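PDB 3D6W: methyl-accepting/DNA response regulator from Bacillus cereus, which probably binds DNA through its LytTR domain, the part crystallised here, as a response regulator of a phosphorelay signalling pathway. Local coordinates for residues Ile14-Met22 with Tyr32-Gly40. Residues are numbered along the deposited sequence; the frame is centred on the assembly and turned at random.
Sequences IPVPFSKVM and YVNAEELTG
Val21 and Ala35 form an antiparallel non-hydrogen-bonded pair, CA to CA 4.2 Å, at the end of the hairpin of strands 21-27 and 30-35, bracketed by the backbone bonds Met22 N to Asn34 O (2.8 Å) and Glu36 N to Lys20 O. The second is the more bent, 131° at the hydrogen, and Lys20 O also receives a CA-H...O contact from Ala35 CA. The hairpin belongs to the five-stranded antiparallel sheet of this LytTR DNA-binding domain, a mainly beta domain with short helices. Strand 13-17 pairs antiparallel with strand 4-8, and the 3-10 turn Phe18-Lys20 leads from it into strand 21-27. Apolar side chains pack strand 13-17 against the turn joining strands 30-35 and 39-42. Val16 puts one methyl on each end of that turn: CG1, anti to the backbone N (chi1 -179°), presses on Ala35 CB at 3.5 Å, while CG2 lies alongside Leu38 CD1, the two side chains antiparallel. Farther along, Ile14 CD1 reaches Leu38 CD2 more loosely. Val21 and Val33 meet through their CG1 methyls at 3.7 Å, on the same side of the sheet as Ala35; Leu7 and Val5 of strand 4-8 cover Val33 and Val21 respectively. Met22, a selenomethionine, bends at its last torsion (chi3 -58°), bringing SE to 3.8 Å from Glu36 CA and CE close to Ala35 O. Its side chain lies about 6 Å from that of Asp88, a magnesium-binding residue that holds no ion in this chain. At the more exposed end of the contact the Lys20 chain runs roughly perpendicular to that of Glu36; their salt bridge is long, whereas the aliphatic Lys20 CD lies closer to the carboxylate, 3.2 Å from Glu36 OE1. Glu37 brings a second negative charge near the ammonium, its OE2 4.0 Å from Lys20 NZ, and one water weakly links Lys20 NZ to Glu37 N.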
# COMPACT_ATOMS: atom_id res chain seq x y z
N ILE A 14 9.01 -5.49 21.17
CA ILE A 14 8.89 -4.44 20.19
C ILE A 14 8.16 -4.99 18.97
O ILE A 14 8.68 -5.88 18.29
CB ILE A 14 10.28 -3.83 19.90
CG1 ILE A 14 10.88 -3.32 21.24
CG2 ILE A 14 10.20 -2.74 18.81
CD1 ILE A 14 11.92 -2.29 21.12
N PRO A 15 6.92 -4.51 18.71
CA PRO A 15 6.23 -4.83 17.46
C PRO A 15 6.91 -4.16 16.27
O PRO A 15 7.18 -2.97 16.30
CB PRO A 15 4.80 -4.27 17.66
CG PRO A 15 4.70 -3.85 19.08
CD PRO A 15 6.08 -3.68 19.60
N VAL A 16 7.24 -4.96 15.26
CA VAL A 16 7.91 -4.49 14.04
C VAL A 16 7.01 -4.90 12.85
O VAL A 16 6.55 -6.02 12.81
CB VAL A 16 9.32 -5.14 13.94
CG1 VAL A 16 10.08 -4.67 12.70
CG2 VAL A 16 10.11 -4.86 15.18
N PRO A 17 6.72 -3.99 11.91
CA PRO A 17 5.97 -4.38 10.73
C PRO A 17 6.75 -5.36 9.88
O PRO A 17 7.98 -5.29 9.84
CB PRO A 17 5.82 -3.07 9.92
CG PRO A 17 6.33 -2.02 10.73
CD PRO A 17 7.11 -2.57 11.88
N PHE A 18 6.07 -6.25 9.19
CA PHE A 18 6.73 -7.21 8.30
C PHE A 18 7.68 -6.51 7.32
O PHE A 18 8.74 -7.03 7.01
CB PHE A 18 5.72 -8.06 7.52
CG PHE A 18 4.98 -9.08 8.36
CD1 PHE A 18 5.44 -9.48 9.62
CD2 PHE A 18 3.84 -9.66 7.87
CE1 PHE A 18 4.76 -10.42 10.38
CE2 PHE A 18 3.14 -10.61 8.63
CZ PHE A 18 3.61 -10.98 9.89
N SER A 19 7.27 -5.33 6.88
CA SER A 19 8.01 -4.55 5.90
C SER A 19 9.43 -4.14 6.37
O SER A 19 10.30 -3.90 5.55
CB SER A 19 7.17 -3.31 5.51
OG SER A 19 7.25 -2.29 6.50
N LYS A 20 9.63 -4.09 7.68
CA LYS A 20 10.87 -3.73 8.29
C LYS A 20 11.72 -4.93 8.70
O LYS A 20 12.88 -4.77 9.14
CB LYS A 20 10.61 -2.85 9.51
CG LYS A 20 9.78 -1.61 9.21
CD LYS A 20 10.58 -0.33 9.20
CE LYS A 20 10.44 0.46 10.55
NZ LYS A 20 11.79 1.00 11.11
N VAL A 21 11.19 -6.13 8.53
CA VAL A 21 11.99 -7.35 8.77
C VAL A 21 12.87 -7.65 7.54
O VAL A 21 12.33 -7.80 6.42
CB VAL A 21 11.08 -8.57 9.11
CG1 VAL A 21 11.93 -9.85 9.43
CG2 VAL A 21 10.12 -8.19 10.26
N MSE A 22 14.17 -7.71 7.75
CA MSE A 22 15.14 -7.94 6.70
C MSE A 22 15.38 -9.44 6.46
O MSE A 22 15.45 -9.89 5.33
CB MSE A 22 16.48 -7.26 7.07
CG MSE A 22 16.36 -5.79 7.29
SE MSE A 22 17.99 -4.82 7.69
CE MSE A 22 18.39 -5.87 9.27
N TYR A 32 16.02 -15.52 15.53
CA TYR A 32 16.34 -14.12 15.63
C TYR A 32 15.68 -13.44 14.46
O TYR A 32 15.90 -13.80 13.34
CB TYR A 32 17.85 -13.92 15.57
CG TYR A 32 18.51 -14.33 16.83
CD1 TYR A 32 18.98 -15.65 17.01
CD2 TYR A 32 18.66 -13.42 17.87
CE1 TYR A 32 19.58 -16.04 18.18
CE2 TYR A 32 19.27 -13.80 19.05
CZ TYR A 32 19.72 -15.11 19.21
OH TYR A 32 20.31 -15.47 20.40
N VAL A 33 14.85 -12.45 14.78
CA VAL A 33 14.23 -11.59 13.81
C VAL A 33 15.09 -10.32 13.70
O VAL A 33 15.21 -9.54 14.65
CB VAL A 33 12.75 -11.28 14.21
CG1 VAL A 33 12.01 -10.64 13.06
CG2 VAL A 33 12.03 -12.56 14.63
N ASN A 34 15.71 -10.16 12.53
CA ASN A 34 16.56 -9.02 12.19
C ASN A 34 15.78 -7.95 11.40
O ASN A 34 15.55 -8.10 10.19
CB ASN A 34 17.75 -9.50 11.38
CG ASN A 34 18.76 -10.28 12.20
OD1 ASN A 34 18.58 -11.47 12.48
ND2 ASN A 34 19.86 -9.61 12.55
N ALA A 35 15.40 -6.89 12.10
CA ALA A 35 14.65 -5.77 11.55
C ALA A 35 15.61 -4.61 11.32
O ALA A 35 16.76 -4.62 11.75
CB ALA A 35 13.51 -5.37 12.49
N GLU A 36 15.14 -3.60 10.61
CA GLU A 36 16.06 -2.57 10.12
C GLU A 36 16.83 -1.88 11.25
O GLU A 36 18.02 -1.58 11.10
CB GLU A 36 15.31 -1.53 9.31
CG GLU A 36 14.68 -2.03 8.04
CD GLU A 36 13.82 -0.99 7.42
OE1 GLU A 36 13.56 0.03 8.07
OE2 GLU A 36 13.37 -1.17 6.29
N GLU A 37 16.14 -1.63 12.36
CA GLU A 37 16.68 -0.88 13.48
C GLU A 37 16.93 -1.72 14.72
O GLU A 37 17.52 -1.21 15.66
CB GLU A 37 15.71 0.25 13.85
CG GLU A 37 15.62 1.39 12.82
CD GLU A 37 14.65 2.53 13.24
OE1 GLU A 37 14.00 2.42 14.34
OE2 GLU A 37 14.55 3.55 12.49
N LEU A 38 16.44 -2.95 14.78
CA LEU A 38 16.76 -3.81 15.93
C LEU A 38 16.65 -5.30 15.64
O LEU A 38 16.15 -5.70 14.59
CB LEU A 38 16.00 -3.39 17.21
CG LEU A 38 14.52 -3.64 17.58
CD1 LEU A 38 13.67 -4.08 16.42
CD2 LEU A 38 14.40 -4.63 18.75
N THR A 39 17.17 -6.09 16.57
CA THR A 39 17.14 -7.52 16.50
C THR A 39 16.59 -8.09 17.77
O THR A 39 16.74 -7.55 18.83
CB THR A 39 18.51 -8.11 16.14
OG1 THR A 39 18.88 -7.57 14.86
CG2 THR A 39 18.42 -9.68 16.00
N GLY A 40 15.90 -9.20 17.64
CA GLY A 40 15.23 -9.73 18.79
C GLY A 40 14.84 -11.15 18.53
O GLY A 40 15.01 -11.68 17.46
O HOH W 1 12.77 -1.67 12.97